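Long-range contacts in 2L protein (Yaba-like disease virus, PDB 3IT8), which binds tumor necrosis factor alpha as a viral relative of MHC class I molecules, in keeping with a role as a poxvirus cytokine decoy: residues I1-Y5 / T95-T100; Y22-N26 / I167-Q171; Y107-E111 / Y243-G249. All blocks are in the same frame, centred on the assembly; numbering follows the deposited sequence.

How the contacts relate
All three contacts lie on the eight-stranded MHC-like platform. Contact 1 joins two central strands; contact 2 seats helix 148-174 on strand 18-25, on one face of the sheet. Their centres are about 7 Å apart, with Tyr5 OH 2.8 Å from Tyr170 OH. In contact 3 an Ig-like-domain loop packs on the opposite face; centres of contacts 1 and 3 are about 10 Å apart, their neighbouring strands joined by Gly96 O to Tyr107 N and Thr95 OG1 to Tyr107 O, each 2.8 Å. Contacts 2 and 3 do not touch. One glycan sugar borders all three, hydrogen-bonded to Lys4, near Tyr22 and about 4 Å from the Glu111 side chain. Tumor necrosis factor reaches Glu99, Leu168 and Gln171.

Contact 1 (I1-Y5 / T95-T100); sequences ITLKY and TGCYET. With NAG (2-acetamido-2-deoxy-beta-D-glucopyranose), chain M.
Two adjacent antiparallel strands of the MHC-like platform pair here, 2-5 against 95-100, their short axes 4.7 Å apart and at 176°. Both backbones are extended. Thr95 forms a hydrogen-bonded pair with Tyr5 (Tyr5 N to Thr95 O 2.7 Å, Thr95 N to Tyr5 O 3.1 Å); its CG2 sits 3.6 Å from Tyr5 CB. Tyr5 (chi1 -76°) sends its ring off to stack on Phe158 and its OH to Tyr170, under the helices. Gly96 faces Lys4 as a non-hydrogen-bonded pair with CA atoms 4.4 Å apart; a CB here would clash with Leu3 O, which lies 3.1 Å from Gly96 CA. Cys97 and Leu3 make the next hydrogen-bonded pair, with Cys97 N to Leu3 O 2.9 Å and Leu3 N to Cys97 O 3.1 Å, their side chains on the helix-bearing face with those of Tyr5 and Thr95. Tyr98 (chi1 64°) turns with Thr2 to the other face. Glu99 N reaches Ile1 O at 3.0 Å, and Ile1 N reaches Glu99 O at 2.9 Å; the poorly ordered Glu99 carboxylate salt-bridges a basic side chain of tumor necrosis factor. The Lys4 side chain, extended but for a chi3 of 72°, hydrogen-bonds glycan NAG O7 through NZ at 2.9 Å.

Contact 2 (Y22-N26 / I167-Q171); sequences YDHYN and ILDYQ. With NAG (2-acetamido-2-deoxy-beta-D-glucopyranose), chain M.
Tyr25 and Tyr170 do most of the work, each pointing its CA-to-CB bond at the other segment. Strand 22-25 and helix 167-171 cross at -66° with short axes 10.2 Å apart, and the closest CA pair is Tyr25 to Tyr170 at 7.1 Å. Tyr25 (chi1 176°, chi2 68°) sends its ring out to the flank of the helix: CD1 lies 3.5 Å from Tyr170 CB, CE1 is 4.1 Å from Ile167 CG1, and OH is 3.4 Å from Gln171 CB, while the carbonyl carbon of Tyr170 sits over one ring face. Ile167 (chi1 t, chi2 t) also reaches down to Leu3 and Cys97. This is the MHC class I layout, in which the helix of the second half of the domain lies across the antiparallel platform, and the present strand belongs to the first half. Tyr170 (chi1 -76°, chi2 72°) runs back toward the sheet and donates from OH to Asp23 OD2 at 2.7 Å, although that oxygen is less surely placed. Asp23 (chi1 -175°) also bonds Tyr64 OH, and Tyr170 OH bonds Tyr5 and Thr59, so a polar cluster is buried between platform and helices. Alternation along the strand turns His24 (chi1 -74°) away from the helix. Tyr22 (chi1 -67°), beyond the helix's reach, brings CE1 to 3.0 Å from O6 of the glycan NAG.

Contact 3 (Y107-E111 / Y243-G249); sequences YGYVE and YEPGEPG
Tyr243 OH donates to Glu111 OE1 at 3.1 Å, the firmer of two hydrogen bonds between strand 107-111 and the irregular loop 243-249; Gly249 N to Tyr109 OH at 3.2 Å is weak, with a 122° angle at the hydrogen. Inside the loop, Glu244 N bonds Glu247 OE1 (2.8 Å) and Glu247 N bonds Glu244 O (3.1 Å), closing a turn in which Gly246 (phi 117°, psi -39°) adopts angles that call for glycine. Glu247 OE1 also salt-bridges Arg119 of the next platform strand. The strand lies in the MHC-like platform and the loop in the Ig-like domain, so the contact joins the two domains on the face turned away from the platform helices. Every second residue, Tyr107, Tyr109 and Glu111, points toward the loop, all with chi1 near +60°. Gly249 leaves room for aromatic packing, since a CB there would clash with Tyr243 CE2. The edge of Tyr243 meets the face of Tyr109 in an offset edge-to-face pair, centroids 5.6 Å apart and planes at 63°. Tyr109 CE2 lies 3.7 Å from Glu247 CB. Pro248 CD sits over the Tyr107 ring in a CH-pi contact, 3.6 Å from the centroid and 3.3 Å from Tyr107 CZ.

Contact 1 (I1-Y5 / T95-T100)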
loop_
_atom_site.group_PDB
_atom_site.type_symbol
_atom_site.label_atom_id
_atom_site.label_comp_id
_atom_site.label_asym_id
_atom_site.label_seq_id
_atom_site.Cartn_x
_atom_site.Cartn_y
_atom_site.Cartn_z
ATOM N N ILE D 1 10.652 19.194 -25.987
ATOM C CA ILE D 1 11.960 18.639 -26.428
ATOM C C ILE D 1 11.795 17.412 -27.312
ATOM O O ILE D 1 10.770 16.721 -27.277
ATOM C CB ILE D 1 12.850 18.268 -25.238
ATOM C CG1 ILE D 1 12.102 17.327 -24.297
ATOM C CG2 ILE D 1 13.288 19.521 -24.518
ATOM C CD1 ILE D 1 12.929 16.891 -23.094
ATOM N N THR D 2 12.834 17.142 -28.094
ATOM C CA THR D 2 12.821 16.048 -29.043
ATOM C C THR D 2 14.135 15.307 -29.179
ATOM O O THR D 2 15.207 15.905 -29.095
ATOM C CB THR D 2 12.408 16.595 -30.424
ATOM O OG1 THR D 2 11.043 16.255 -30.662
ATOM C CG2 THR D 2 13.303 16.052 -31.548
ATOM N N LEU D 3 14.043 13.995 -29.373
ATOM C CA LEU D 3 15.227 13.172 -29.617
ATOM C C LEU D 3 14.937 12.296 -30.856
ATOM O O LEU D 3 14.032 11.463 -30.840
ATOM C CB LEU D 3 15.563 12.302 -28.407
ATOM C CG LEU D 3 16.882 11.513 -28.563
ATOM C CD1 LEU D 3 18.038 12.443 -28.890
ATOM C CD2 LEU D 3 17.195 10.771 -27.278
ATOM N N LYS D 4 15.685 12.502 -31.937
ATOM C CA LYS D 4 15.455 11.733 -33.157
ATOM C C LYS D 4 16.691 11.012 -33.689
ATOM O O LYS D 4 17.760 11.606 -33.783
ATOM C CB LYS D 4 14.897 12.653 -34.252
ATOM C CG LYS D 4 14.539 11.920 -35.523
ATOM C CD LYS D 4 13.964 12.832 -36.599
ATOM C CE LYS D 4 15.011 13.734 -37.225
ATOM N NZ LYS D 4 14.463 14.510 -38.386
ATOM N N TYR D 5 16.535 9.733 -34.025
ATOM C CA TYR D 5 17.602 8.908 -34.597
ATOM C C TYR D 5 17.212 8.567 -36.041
ATOM O O TYR D 5 16.097 8.102 -36.301
ATOM C CB TYR D 5 17.768 7.622 -33.796
ATOM C CG TYR D 5 18.488 7.790 -32.477
ATOM C CD1 TYR D 5 18.825 9.055 -31.994
ATOM C CD2 TYR D 5 18.821 6.684 -31.695
ATOM C CE1 TYR D 5 19.475 9.217 -30.760
ATOM C CE2 TYR D 5 19.465 6.834 -30.459
ATOM C CZ TYR D 5 19.786 8.100 -30.001
ATOM O OH TYR D 5 20.399 8.249 -28.781
ATOM N N THR D 95 13.564 6.536 -35.578
ATOM C CA THR D 95 13.136 6.180 -34.232
ATOM C C THR D 95 13.520 7.312 -33.289
ATOM O O THR D 95 14.505 8.004 -33.530
ATOM C CB THR D 95 13.792 4.857 -33.784
ATOM O OG1 THR D 95 13.189 4.406 -32.568
ATOM C CG2 THR D 95 15.285 5.040 -33.574
ATOM N N GLY D 96 12.734 7.510 -32.237
ATOM C CA GLY D 96 13.003 8.588 -31.303
ATOM C C GLY D 96 11.814 8.850 -30.398
ATOM O O GLY D 96 10.850 8.079 -30.387
ATOM N N CYS D 97 11.865 9.925 -29.628
ATOM C CA CYS D 97 10.763 10.237 -28.723
ATOM C C CYS D 97 10.582 11.740 -28.557
ATOM O O CYS D 97 11.348 12.535 -29.112
ATOM C CB CYS D 97 10.983 9.601 -27.348
ATOM S SG CYS D 97 12.249 10.406 -26.323
ATOM N N TYR D 98 9.570 12.128 -27.784
ATOM C CA TYR D 98 9.276 13.536 -27.586
ATOM C C TYR D 98 8.506 13.816 -26.309
ATOM O O TYR D 98 7.784 12.963 -25.799
ATOM C CB TYR D 98 8.452 14.055 -28.762
ATOM C CG TYR D 98 7.106 13.385 -28.865
ATOM C CD1 TYR D 98 5.991 13.906 -28.206
ATOM C CD2 TYR D 98 6.953 12.202 -29.589
ATOM C CE1 TYR D 98 4.751 13.257 -28.266
ATOM C CE2 TYR D 98 5.730 11.548 -29.656
ATOM C CZ TYR D 98 4.632 12.075 -28.993
ATOM O OH TYR D 98 3.436 11.396 -29.038
ATOM N N GLU D 99 8.684 15.038 -25.822
ATOM C CA GLU D 99 8.012 15.554 -24.651
ATOM C C GLU D 99 7.613 16.958 -25.091
ATOM O O GLU D 99 8.297 17.929 -24.794
ATOM C CB GLU D 99 8.959 15.615 -23.461
ATOM C CG GLU D 99 8.572 14.651 -22.369
ATOM C CD GLU D 99 9.390 14.827 -21.098
ATOM O OE1 GLU D 99 9.425 15.956 -20.554
ATOM O OE2 GLU D 99 9.993 13.832 -20.633
ATOM N N THR D 100 6.523 17.039 -25.851
ATOM C CA THR D 100 5.980 18.295 -26.372
ATOM C C THR D 100 4.891 18.785 -25.417
ATOM O O THR D 100 3.740 18.367 -25.523
ATOM C CB THR D 100 5.352 18.066 -27.755
ATOM O OG1 THR D 100 6.314 17.438 -28.608
ATOM C CG2 THR D 100 4.915 19.378 -28.376
HETATM C C1 NAG M . 17.143 10.988 -42.723
HETATM C C2 NAG M . 16.087 12.021 -43.124
HETATM C C3 NAG M . 16.007 12.111 -44.663
HETATM C C4 NAG M . 17.390 12.462 -45.234
HETATM C C5 NAG M . 18.372 11.381 -44.750
HETATM C C6 NAG M . 19.794 11.594 -45.238
HETATM C C7 NAG M . 14.340 12.249 -41.474
HETATM C C8 NAG M . 12.862 12.102 -41.177
HETATM N N2 NAG M . 14.805 11.639 -42.563
HETATM O O3 NAG M . 15.058 13.092 -45.056
HETATM O O4 NAG M . 17.353 12.533 -46.670
HETATM O O5 NAG M . 18.405 11.350 -43.296
HETATM O O6 NAG M . 20.459 12.596 -44.484
HETATM O O7 NAG M . 15.049 12.907 -40.719
#

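Contact 2 (Y22-N26 / I167-Q171)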
loop_
_atom_site.group_PDB
_atom_site.type_symbol
_atom_site.label_atom_id
_atom_site.label_comp_id
_atom_site.label_asym_id
_atom_site.label_seq_id
_atom_site.Cartn_x
_atom_site.Cartn_y
_atom_site.Cartn_z
ATOM N N TYR D 22 22.114 9.984 -38.083
ATOM C CA TYR D 22 22.054 11.300 -37.469
ATOM C C TYR D 22 21.340 11.211 -36.140
ATOM O O TYR D 22 20.324 10.539 -36.012
ATOM C CB TYR D 22 21.309 12.310 -38.355
ATOM C CG TYR D 22 22.008 12.663 -39.646
ATOM C CD1 TYR D 22 21.562 12.146 -40.864
ATOM C CD2 TYR D 22 23.121 13.507 -39.653
ATOM C CE1 TYR D 22 22.205 12.461 -42.058
ATOM C CE2 TYR D 22 23.775 13.825 -40.843
ATOM C CZ TYR D 22 23.309 13.301 -42.042
ATOM O OH TYR D 22 23.922 13.635 -43.231
ATOM N N ASP D 23 21.898 11.893 -35.147
ATOM C CA ASP D 23 21.328 11.968 -33.807
ATOM C C ASP D 23 20.975 13.449 -33.601
ATOM O O ASP D 23 21.860 14.305 -33.548
ATOM C CB ASP D 23 22.364 11.540 -32.776
ATOM C CG ASP D 23 21.800 11.490 -31.371
ATOM O OD1 ASP D 23 20.893 12.282 -31.062
ATOM O OD2 ASP D 23 22.274 10.672 -30.558
ATOM N N HIS D 24 19.690 13.759 -33.499
ATOM C CA HIS D 24 19.257 15.144 -33.309
ATOM C C HIS D 24 18.475 15.372 -32.022
ATOM O O HIS D 24 17.476 14.689 -31.755
ATOM C CB HIS D 24 18.375 15.596 -34.470
ATOM C CG HIS D 24 19.120 15.867 -35.734
ATOM N ND1 HIS D 24 19.902 16.985 -35.909
ATOM C CD2 HIS D 24 19.167 15.187 -36.903
ATOM C CE1 HIS D 24 20.398 16.987 -37.131
ATOM N NE2 HIS D 24 19.966 15.907 -37.756
ATOM N N TYR D 25 18.939 16.322 -31.217
ATOM C CA TYR D 25 18.236 16.709 -29.987
ATOM C C TYR D 25 17.585 18.034 -30.392
ATOM O O TYR D 25 18.288 19.015 -30.634
ATOM C CB TYR D 25 19.205 16.948 -28.847
ATOM C CG TYR D 25 18.493 17.427 -27.626
ATOM C CD1 TYR D 25 17.633 16.583 -26.923
ATOM C CD2 TYR D 25 18.614 18.746 -27.200
ATOM C CE1 TYR D 25 16.906 17.041 -25.827
ATOM C CE2 TYR D 25 17.891 19.215 -26.102
ATOM C CZ TYR D 25 17.041 18.357 -25.424
ATOM O OH TYR D 25 16.321 18.818 -24.348
ATOM N N ASN D 26 16.255 18.074 -30.474
ATOM C CA ASN D 26 15.568 19.283 -30.943
ATOM C C ASN D 26 16.117 19.439 -32.350
ATOM O O ASN D 26 16.201 18.455 -33.078
ATOM C CB ASN D 26 15.924 20.514 -30.108
ATOM C CG ASN D 26 15.246 20.516 -28.761
ATOM O OD1 ASN D 26 14.351 19.716 -28.504
ATOM N ND2 ASN D 26 15.660 21.430 -27.892
ATOM N N ILE D 167 16.591 10.808 -23.547
ATOM C CA ILE D 167 16.267 12.198 -23.843
ATOM C C ILE D 167 16.513 13.121 -22.664
ATOM O O ILE D 167 16.873 14.278 -22.845
ATOM C CB ILE D 167 14.800 12.368 -24.321
ATOM C CG1 ILE D 167 14.611 13.764 -24.911
ATOM C CG2 ILE D 167 13.842 12.207 -23.159
ATOM C CD1 ILE D 167 13.283 13.955 -25.586
ATOM N N LEU D 168 16.338 12.603 -21.453
ATOM C CA LEU D 168 16.549 13.405 -20.252
ATOM C C LEU D 168 18.028 13.722 -20.012
ATOM O O LEU D 168 18.362 14.772 -19.461
ATOM C CB LEU D 168 15.938 12.708 -19.030
ATOM C CG LEU D 168 14.404 12.544 -19.053
ATOM C CD1 LEU D 168 13.946 11.874 -17.788
ATOM C CD2 LEU D 168 13.714 13.895 -19.207
ATOM N N ASP D 169 18.917 12.825 -20.426
ATOM C CA ASP D 169 20.343 13.076 -20.269
ATOM C C ASP D 169 20.784 14.148 -21.269
ATOM O O ASP D 169 21.624 14.997 -20.955
ATOM C CB ASP D 169 21.152 11.797 -20.489
ATOM C CG ASP D 169 20.978 10.791 -19.365
ATOM O OD1 ASP D 169 21.004 11.214 -18.186
ATOM O OD2 ASP D 169 20.831 9.578 -19.660
ATOM N N TYR D 170 20.219 14.110 -22.473
ATOM C CA TYR D 170 20.563 15.096 -23.483
ATOM C C TYR D 170 20.172 16.469 -22.963
ATOM O O TYR D 170 20.962 17.422 -23.014
ATOM C CB TYR D 170 19.821 14.831 -24.796
ATOM C CG TYR D 170 20.373 13.683 -25.625
ATOM C CD1 TYR D 170 20.207 12.360 -25.225
ATOM C CD2 TYR D 170 21.034 13.917 -26.829
ATOM C CE1 TYR D 170 20.676 11.303 -26.003
ATOM C CE2 TYR D 170 21.506 12.864 -27.611
ATOM C CZ TYR D 170 21.317 11.564 -27.189
ATOM O OH TYR D 170 21.743 10.514 -27.961
ATOM N N GLN D 171 18.946 16.559 -22.454
ATOM C CA GLN D 171 18.428 17.803 -21.932
ATOM C C GLN D 171 19.370 18.409 -20.906
ATOM O O GLN D 171 19.664 19.599 -20.969
ATOM C CB GLN D 171 17.060 17.585 -21.320
ATOM C CG GLN D 171 16.484 18.839 -20.747
ATOM C CD GLN D 171 15.069 18.657 -20.280
ATOM O OE1 GLN D 171 14.768 17.734 -19.508
ATOM N NE2 GLN D 171 14.177 19.539 -20.740
HETATM C C1 NAG M . 17.143 10.988 -42.723
HETATM C C2 NAG M . 16.087 12.021 -43.124
HETATM C C3 NAG M . 16.007 12.111 -44.663
HETATM C C4 NAG M . 17.390 12.462 -45.234
HETATM C C5 NAG M . 18.372 11.381 -44.750
HETATM C C6 NAG M . 19.794 11.594 -45.238
HETATM C C7 NAG M . 14.340 12.249 -41.474
HETATM C C8 NAG M . 12.862 12.102 -41.177
HETATM N N2 NAG M . 14.805 11.639 -42.563
HETATM O O3 NAG M . 15.058 13.092 -45.056
HETATM O O4 NAG M . 17.353 12.533 -46.670
HETATM O O5 NAG M . 18.405 11.350 -43.296
HETATM O O6 NAG M . 20.459 12.596 -44.484
HETATM O O7 NAG M . 15.049 12.907 -40.719
#

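Contact 3 (Y107-E111 / Y243-G249)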
loop_
_atom_site.group_PDB
_atom_site.type_symbol
_atom_site.label_atom_id
_atom_site.label_comp_id
_atom_site.label_asym_id
_atom_site.label_seq_id
_atom_site.Cartn_x
_atom_site.Cartn_y
_atom_site.Cartn_z
ATOM N N TYR D 107 8.555 6.566 -31.083
ATOM C CA TYR D 107 8.214 5.973 -32.362
ATOM C C TYR D 107 9.390 5.217 -32.931
ATOM O O TYR D 107 10.523 5.391 -32.494
ATOM C CB TYR D 107 7.783 7.076 -33.339
ATOM C CG TYR D 107 8.792 8.198 -33.426
ATOM C CD1 TYR D 107 9.927 8.088 -34.231
ATOM C CD2 TYR D 107 8.663 9.332 -32.627
ATOM C CE1 TYR D 107 10.898 9.069 -34.231
ATOM C CE2 TYR D 107 9.641 10.317 -32.624
ATOM C CZ TYR D 107 10.749 10.172 -33.426
ATOM O OH TYR D 107 11.713 11.136 -33.395
ATOM N N GLY D 108 9.107 4.381 -33.920
ATOM C CA GLY D 108 10.136 3.607 -34.578
ATOM C C GLY D 108 9.489 3.049 -35.816
ATOM O O GLY D 108 8.659 2.148 -35.724
ATOM N N TYR D 109 9.834 3.597 -36.972
ATOM C CA TYR D 109 9.269 3.117 -38.217
ATOM C C TYR D 109 10.301 3.112 -39.331
ATOM O O TYR D 109 11.373 3.707 -39.207
ATOM C CB TYR D 109 8.075 3.970 -38.601
ATOM C CG TYR D 109 8.400 5.426 -38.820
ATOM C CD1 TYR D 109 8.812 5.896 -40.073
ATOM C CD2 TYR D 109 8.216 6.357 -37.794
ATOM C CE1 TYR D 109 9.015 7.254 -40.298
ATOM C CE2 TYR D 109 8.421 7.722 -38.008
ATOM C CZ TYR D 109 8.814 8.162 -39.258
ATOM O OH TYR D 109 8.977 9.509 -39.475
ATOM N N VAL D 110 9.970 2.422 -40.417
ATOM C CA VAL D 110 10.856 2.311 -41.553
ATOM C C VAL D 110 10.191 2.973 -42.736
ATOM O O VAL D 110 9.062 2.640 -43.058
ATOM C CB VAL D 110 11.117 0.819 -41.886
ATOM C CG1 VAL D 110 11.817 0.685 -43.235
ATOM C CG2 VAL D 110 11.965 0.191 -40.797
ATOM N N GLU D 111 10.871 3.928 -43.362
ATOM C CA GLU D 111 10.324 4.567 -44.550
ATOM C C GLU D 111 11.259 4.350 -45.739
ATOM O O GLU D 111 12.440 4.043 -45.583
ATOM C CB GLU D 111 10.067 6.055 -44.335
ATOM C CG GLU D 111 11.247 6.827 -43.864
ATOM C CD GLU D 111 10.927 8.297 -43.697
ATOM O OE1 GLU D 111 9.808 8.612 -43.216
ATOM O OE2 GLU D 111 11.802 9.135 -44.033
ATOM N N TYR D 243 1.174 9.091 -41.117
ATOM C CA TYR D 243 1.976 9.256 -39.929
ATOM C C TYR D 243 1.069 9.656 -38.769
ATOM O O TYR D 243 -0.002 10.221 -38.986
ATOM C CB TYR D 243 3.024 10.353 -40.150
ATOM C CG TYR D 243 4.048 10.036 -41.204
ATOM C CD1 TYR D 243 3.878 10.458 -42.513
ATOM C CD2 TYR D 243 5.186 9.288 -40.893
ATOM C CE1 TYR D 243 4.821 10.144 -43.503
ATOM C CE2 TYR D 243 6.130 8.967 -41.870
ATOM C CZ TYR D 243 5.936 9.400 -43.173
ATOM O OH TYR D 243 6.849 9.077 -44.144
ATOM N N GLU D 244 1.501 9.363 -37.542
ATOM C CA GLU D 244 0.750 9.731 -36.346
ATOM C C GLU D 244 1.458 10.950 -35.766
ATOM O O GLU D 244 2.683 11.008 -35.785
ATOM C CB GLU D 244 0.798 8.604 -35.321
ATOM C CG GLU D 244 0.465 7.241 -35.872
ATOM C CD GLU D 244 0.775 6.133 -34.882
ATOM O OE1 GLU D 244 1.924 6.082 -34.382
ATOM O OE2 GLU D 244 -0.122 5.308 -34.606
ATOM N N PRO D 245 0.709 11.945 -35.258
ATOM C CA PRO D 245 1.387 13.119 -34.694
ATOM C C PRO D 245 2.431 12.688 -33.669
ATOM O O PRO D 245 2.165 11.832 -32.822
ATOM C CB PRO D 245 0.243 13.926 -34.086
ATOM C CG PRO D 245 -0.828 12.902 -33.849
ATOM C CD PRO D 245 -0.747 12.043 -35.071
ATOM N N GLY D 246 3.620 13.280 -33.753
ATOM C CA GLY D 246 4.697 12.891 -32.860
ATOM C C GLY D 246 5.846 12.319 -33.692
ATOM O O GLY D 246 7.026 12.560 -33.399
ATOM N N GLU D 247 5.503 11.555 -34.730
ATOM C CA GLU D 247 6.506 10.982 -35.630
ATOM C C GLU D 247 6.998 12.143 -36.495
ATOM O O GLU D 247 6.194 12.955 -36.954
ATOM C CB GLU D 247 5.881 9.902 -36.531
ATOM C CG GLU D 247 5.136 8.814 -35.780
ATOM C CD GLU D 247 4.574 7.697 -36.675
ATOM O OE1 GLU D 247 3.987 8.010 -37.727
ATOM O OE2 GLU D 247 4.692 6.498 -36.320
ATOM N N PRO D 248 8.320 12.256 -36.717
ATOM C CA PRO D 248 8.778 13.374 -37.550
ATOM C C PRO D 248 8.104 13.456 -38.921
ATOM O O PRO D 248 8.064 14.526 -39.538
ATOM C CB PRO D 248 10.298 13.170 -37.623
ATOM C CG PRO D 248 10.504 11.737 -37.268
ATOM C CD PRO D 248 9.460 11.476 -36.209
ATOM N N GLY D 249 7.535 12.346 -39.376
ATOM C CA GLY D 249 6.876 12.343 -40.668
ATOM C C GLY D 249 5.534 13.056 -40.739
ATOM O O GLY D 249 4.993 13.238 -41.829
#